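Local coordinates for protein WbmS, polysaccharide deacetylase involved in O-antigen biosynthesis (Bordetella bronchiseptica, PDB 3HFT) that is probably a zinc-dependent polysaccharide deacetylase that removes acetyl groups from sugars during O-antigen biosynthesis, at residues A[245-248]-A[249-252]; A[220-223]-A[224-228]. All coordinates share one frame; numbering follows the deposited sequence. Where two conformers were deposited one is given.

Interaction 1 of 2, residues A[245-248]-A[249-252]; sequences SRTF and LQSL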
loop_
_atom_site.group_PDB
_atom_site.type_symbol
_atom_site.label_atom_id
_atom_site.label_comp_id
_atom_site.label_asym_id
_atom_site.label_seq_id
_atom_site.Cartn_x
_atom_site.Cartn_y
_atom_site.Cartn_z
ATOM N N SER A 245 13.366 -20.868 4.410
ATOM C CA SER A 245 12.331 -20.212 5.223
ATOM C C SER A 245 12.173 -20.832 6.597
ATOM O O SER A 245 11.979 -20.120 7.581
ATOM C CB SER A 245 10.981 -20.235 4.501
ATOM O OG SER A 245 11.043 -19.501 3.272
ATOM N N ARG A 246 12.267 -22.154 6.683
ATOM C CA ARG A 246 12.108 -22.859 7.944
ATOM C C ARG A 246 13.293 -22.615 8.874
ATOM O O ARG A 246 13.119 -22.309 10.056
ATOM C CB ARG A 246 11.980 -24.359 7.704
ATOM C CG ARG A 246 11.574 -25.169 8.914
ATOM C CD ARG A 246 11.656 -26.648 8.573
ATOM N NE ARG A 246 11.081 -27.477 9.615
ATOM C CZ ARG A 246 9.780 -27.695 9.794
ATOM N NH1 ARG A 246 8.887 -27.136 9.032
ATOM N NH2 ARG A 246 9.370 -28.461 10.778
ATOM N N THR A 247 14.504 -22.747 8.356
ATOM C CA THR A 247 15.680 -22.549 9.196
ATOM C C THR A 247 15.810 -21.068 9.602
ATOM O O THR A 247 16.247 -20.775 10.698
ATOM C CB THR A 247 16.953 -23.071 8.551
ATOM O OG1 THR A 247 17.190 -22.374 7.340
ATOM C CG2 THR A 247 16.877 -24.593 8.302
ATOM N N PHE A 248 15.366 -20.147 8.750
ATOM C CA PHE A 248 15.355 -18.723 9.088
ATOM C C PHE A 248 14.427 -18.512 10.291
ATOM O O PHE A 248 14.782 -17.852 11.253
ATOM C CB PHE A 248 14.888 -17.942 7.869
ATOM C CG PHE A 248 14.717 -16.448 8.067
ATOM C CD1 PHE A 248 13.498 -15.917 8.437
ATOM C CD2 PHE A 248 15.756 -15.569 7.783
ATOM C CE1 PHE A 248 13.326 -14.561 8.547
ATOM C CE2 PHE A 248 15.578 -14.208 7.888
ATOM C CZ PHE A 248 14.357 -13.706 8.272
ATOM N N LEU A 249 13.231 -19.088 10.220
ATOM C CA LEU A 249 12.261 -18.947 11.310
ATOM C C LEU A 249 12.771 -19.612 12.553
ATOM O O LEU A 249 12.641 -19.067 13.651
ATOM C CB LEU A 249 10.933 -19.584 10.903
ATOM C CG LEU A 249 9.824 -19.630 11.950
ATOM C CD1 LEU A 249 9.443 -18.245 12.507
ATOM C CD2 LEU A 249 8.595 -20.346 11.306
ATOM N N GLN A 250 13.334 -20.806 12.419
ATOM C CA GLN A 250 13.874 -21.492 13.599
ATOM C C GLN A 250 14.990 -20.694 14.280
ATOM O O GLN A 250 15.006 -20.591 15.499
ATOM C CB GLN A 250 14.357 -22.914 13.256
ATOM C CG GLN A 250 13.207 -23.864 12.957
ATOM C CD GLN A 250 13.691 -25.175 12.373
ATOM O OE1 GLN A 250 14.543 -25.193 11.496
ATOM N NE2 GLN A 250 13.153 -26.263 12.861
ATOM N N SER A 251 15.901 -20.104 13.507
ATOM C CA SER A 251 16.977 -19.271 14.081
ATOM C C SER A 251 16.468 -18.020 14.746
ATOM O O SER A 251 16.954 -17.615 15.798
ATOM C CB SER A 251 17.952 -18.814 13.012
ATOM O OG SER A 251 18.602 -19.943 12.495
ATOM N N LEU A 252 15.499 -17.397 14.113
ATOM C CA LEU A 252 14.906 -16.171 14.643
ATOM C C LEU A 252 14.275 -16.447 15.985
ATOM O O LEU A 252 14.435 -15.661 16.929
ATOM C CB LEU A 252 13.882 -15.661 13.639
ATOM C CG LEU A 252 12.979 -14.474 13.863
ATOM C CD1 LEU A 252 12.333 -14.198 12.494
ATOM C CD2 LEU A 252 11.942 -14.755 14.920
#
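Phe248 and Leu252 meet one turn apart on the buried side of a helix. CE1 of the Phe248 ring lies 4.1 Å from CD1 of Leu252. The two side chains run at a slant to each other. Phe248 has CG anti to its own N (chi1 176°), which carries the ring away from the helix axis.

On the more open side, the extended Gln250 lies across the preceding turn. Its CG lies 3.3 Å from the carbonyl O of Arg246, and its OE1 lies 3.9 Å from CG of Arg246. The amide and guanidinium planes stand 69° apart, so the two groups are not stacked. The extended Arg246 carries its guanidinium past Gln250 to a salt bridge with Asp55 of helix 50-63.

Regular i to i+4 backbone bonds hold the turn. Gln250 N donates to Arg246 O at 2.8 Å, and Ser251 N donates to Thr247 O at 2.9 Å. OG1 of Thr247 is hydrogen-bonded to Gly244 N, just before the helix.

This is the start of the C-terminal helix 245-256. Phe248 and Leu252 both touch Leu205 of strand 203-207, and Phe248 also stacks on Trp177. Leu249 touches Phe207 of that strand, Ile60 of helix 50-63 and Val212 of helix 209-214.

Interaction 2 of 2, residues A[220-223]-A[224-228]; sequences RRYE and DSREV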
loop_
_atom_site.group_PDB
_atom_site.type_symbol
_atom_site.label_atom_id
_atom_site.label_comp_id
_atom_site.label_asym_id
_atom_site.label_seq_id
_atom_site.Cartn_x
_atom_site.Cartn_y
_atom_site.Cartn_z
ATOM N N ARG A 220 11.195 -21.949 -7.270
ATOM C CA ARG A 220 11.181 -23.025 -8.219
ATOM C C ARG A 220 10.926 -24.362 -7.508
ATOM O O ARG A 220 10.313 -25.242 -8.066
ATOM C CB ARG A 220 12.509 -23.035 -9.006
ATOM C CG ARG A 220 12.521 -23.957 -10.220
ATOM C CD ARG A 220 11.376 -23.664 -11.199
ATOM N NE ARG A 220 11.317 -24.668 -12.253
ATOM C CZ ARG A 220 12.057 -24.657 -13.358
ATOM N NH1 ARG A 220 12.920 -23.680 -13.603
ATOM N NH2 ARG A 220 11.919 -25.634 -14.239
ATOM N N ARG A 221 11.399 -24.518 -6.274
ATOM C CA ARG A 221 11.109 -25.728 -5.490
ATOM C C ARG A 221 9.598 -25.811 -5.273
ATOM O O ARG A 221 8.962 -26.853 -5.478
ATOM C CB ARG A 221 11.838 -25.689 -4.137
ATOM C CG ARG A 221 11.604 -26.907 -3.222
ATOM C CD ARG A 221 12.228 -26.779 -1.824
ATOM N NE ARG A 221 13.687 -26.772 -1.929
ATOM C CZ ARG A 221 14.436 -27.854 -2.071
ATOM N NH1 ARG A 221 13.897 -29.059 -2.136
ATOM N NH2 ARG A 221 15.752 -27.711 -2.181
ATOM N N TYR A 222 9.002 -24.676 -4.932
ATOM C CA TYR A 222 7.581 -24.583 -4.718
ATOM C C TYR A 222 6.811 -24.937 -5.984
ATOM O O TYR A 222 5.857 -25.725 -5.953
ATOM C CB TYR A 222 7.257 -23.177 -4.234
ATOM C CG TYR A 222 5.799 -22.898 -4.168
ATOM C CD1 TYR A 222 5.041 -23.326 -3.082
ATOM C CD2 TYR A 222 5.158 -22.202 -5.190
ATOM C CE1 TYR A 222 3.687 -23.071 -3.002
ATOM C CE2 TYR A 222 3.792 -21.965 -5.134
ATOM C CZ TYR A 222 3.066 -22.390 -4.027
ATOM O OH TYR A 222 1.708 -22.171 -3.951
ATOM N N GLU A 223 7.227 -24.380 -7.110
ATOM C CA GLU A 223 6.560 -24.670 -8.372
ATOM C C GLU A 223 6.772 -26.111 -8.840
ATOM O O GLU A 223 5.836 -26.733 -9.336
ATOM C CB GLU A 223 7.006 -23.688 -9.453
ATOM C CG GLU A 223 6.553 -22.244 -9.221
ATOM C CD GLU A 223 5.033 -22.076 -9.267
ATOM O OE1 GLU A 223 4.385 -22.832 -10.046
ATOM O OE2 GLU A 223 4.488 -21.188 -8.529
ATOM N N ASP A 224 7.980 -26.645 -8.690
ATOM C CA ASP A 224 8.264 -28.021 -9.095
ATOM C C ASP A 224 7.476 -29.066 -8.309
ATOM O O ASP A 224 7.227 -30.153 -8.817
ATOM C CB ASP A 224 9.749 -28.366 -8.928
ATOM C CG ASP A 224 10.658 -27.687 -9.948
ATOM O OD1 ASP A 224 10.152 -27.097 -10.911
ATOM O OD2 ASP A 224 11.896 -27.751 -9.750
ATOM N N SER A 225 7.139 -28.754 -7.063
ATOM C CA SER A 225 6.488 -29.682 -6.163
ATOM C C SER A 225 4.959 -29.534 -6.119
ATOM O O SER A 225 4.307 -30.175 -5.292
ATOM C CB SER A 225 7.018 -29.447 -4.756
ATOM O OG SER A 225 6.780 -28.107 -4.295
ATOM N N ARG A 226 4.400 -28.711 -7.006
ATOM C CA ARG A 226 2.986 -28.330 -6.959
ATOM C C ARG A 226 2.018 -29.477 -6.789
ATOM O O ARG A 226 1.064 -29.396 -6.021
ATOM C CB ARG A 226 2.591 -27.597 -8.238
ATOM C CG ARG A 226 3.082 -26.193 -8.326
ATOM C CD ARG A 226 2.352 -25.438 -9.434
ATOM N NE ARG A 226 1.157 -24.816 -8.887
ATOM C CZ ARG A 226 1.149 -23.680 -8.200
ATOM N NH1 ARG A 226 2.270 -23.020 -7.981
ATOM N NH2 ARG A 226 0.010 -23.203 -7.725
ATOM N N GLU A 227 2.265 -30.557 -7.507
ATOM C CA GLU A 227 1.372 -31.694 -7.438
ATOM C C GLU A 227 1.421 -32.465 -6.118
ATOM O O GLU A 227 0.576 -33.324 -5.900
ATOM C CB GLU A 227 1.664 -32.649 -8.594
ATOM C CG GLU A 227 1.439 -32.004 -9.950
ATOM C CD GLU A 227 0.048 -31.403 -10.060
ATOM O OE1 GLU A 227 -0.927 -32.188 -10.107
ATOM O OE2 GLU A 227 -0.072 -30.148 -10.080
ATOM N N VAL A 228 2.370 -32.116 -5.250
ATOM C CA VAL A 228 2.598 -32.842 -4.015
ATOM C C VAL A 228 2.218 -32.037 -2.776
ATOM O O VAL A 228 2.243 -32.573 -1.676
ATOM C CB VAL A 228 4.091 -33.240 -3.916
ATOM C CG1 VAL A 228 4.301 -34.307 -2.856
ATOM C CG2 VAL A 228 4.587 -33.736 -5.266
#
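Arg226 NH1 meets both the Glu223 carboxylate and the Tyr222 ring. Glu223 OE2 meets the guanidinium at its edge in a salt bridge, 2.9 Å from NH1, and OE1 lies 3.0 Å from the same NH1. The two planes are 18° apart, and the side chains lie side by side, pointing the same way. The Tyr222 ring stands nearly upright to this guanidinium, planes 89° apart, with CE2 3.4 Å from NH1. His229 stacks on the Tyr222 ring, and His211 meets it at a slant.

Arg220 and Asp224 form a second salt bridge. NE of Arg220 donates to Asp224 OD1 at 3.0 Å from the syn side, tilted out of the carboxylate plane, in a bent bond. A bend at chi2 (55°) turns the arginine along the helix to its partner.

These pairs mark the C-terminal end of helix 219-224. The last regular turn closes with Asp224 N on Arg220 O at 2.8 Å. Ser225 is the first residue to leave helical geometry, yet its N still bonds Arg221 O at 3.1 Å. Its OG stands 2.8 Å from Arg221 O and is also hydrogen-bonded to His229 NE2. Arg226 N makes a weak bond to Glu223 O.

How the interactions relate
Interaction 2 comes first along the chain, at the end of helix 219-224 and in the loop after it. Interaction 1 follows in helix 245-256, the next helix and the last of the chain. Their centres lie 20 Å apart, and their nearest atoms are about 9 Å apart without touching. Helix 209-214 packs against both. Interaction 1 is partly buried beside the parallel sheet, while interaction 2 lies at the surface. Tyr222 of interaction 2 is about 9 Å from the zinc ion held by Asp46, His92 and His127, whereas Ser245 of interaction 1 is about 14 Å from it. The Tyr222 side chain is thus nearer the zinc, and interaction 1 joins helix 245-256 to the parallel sheet.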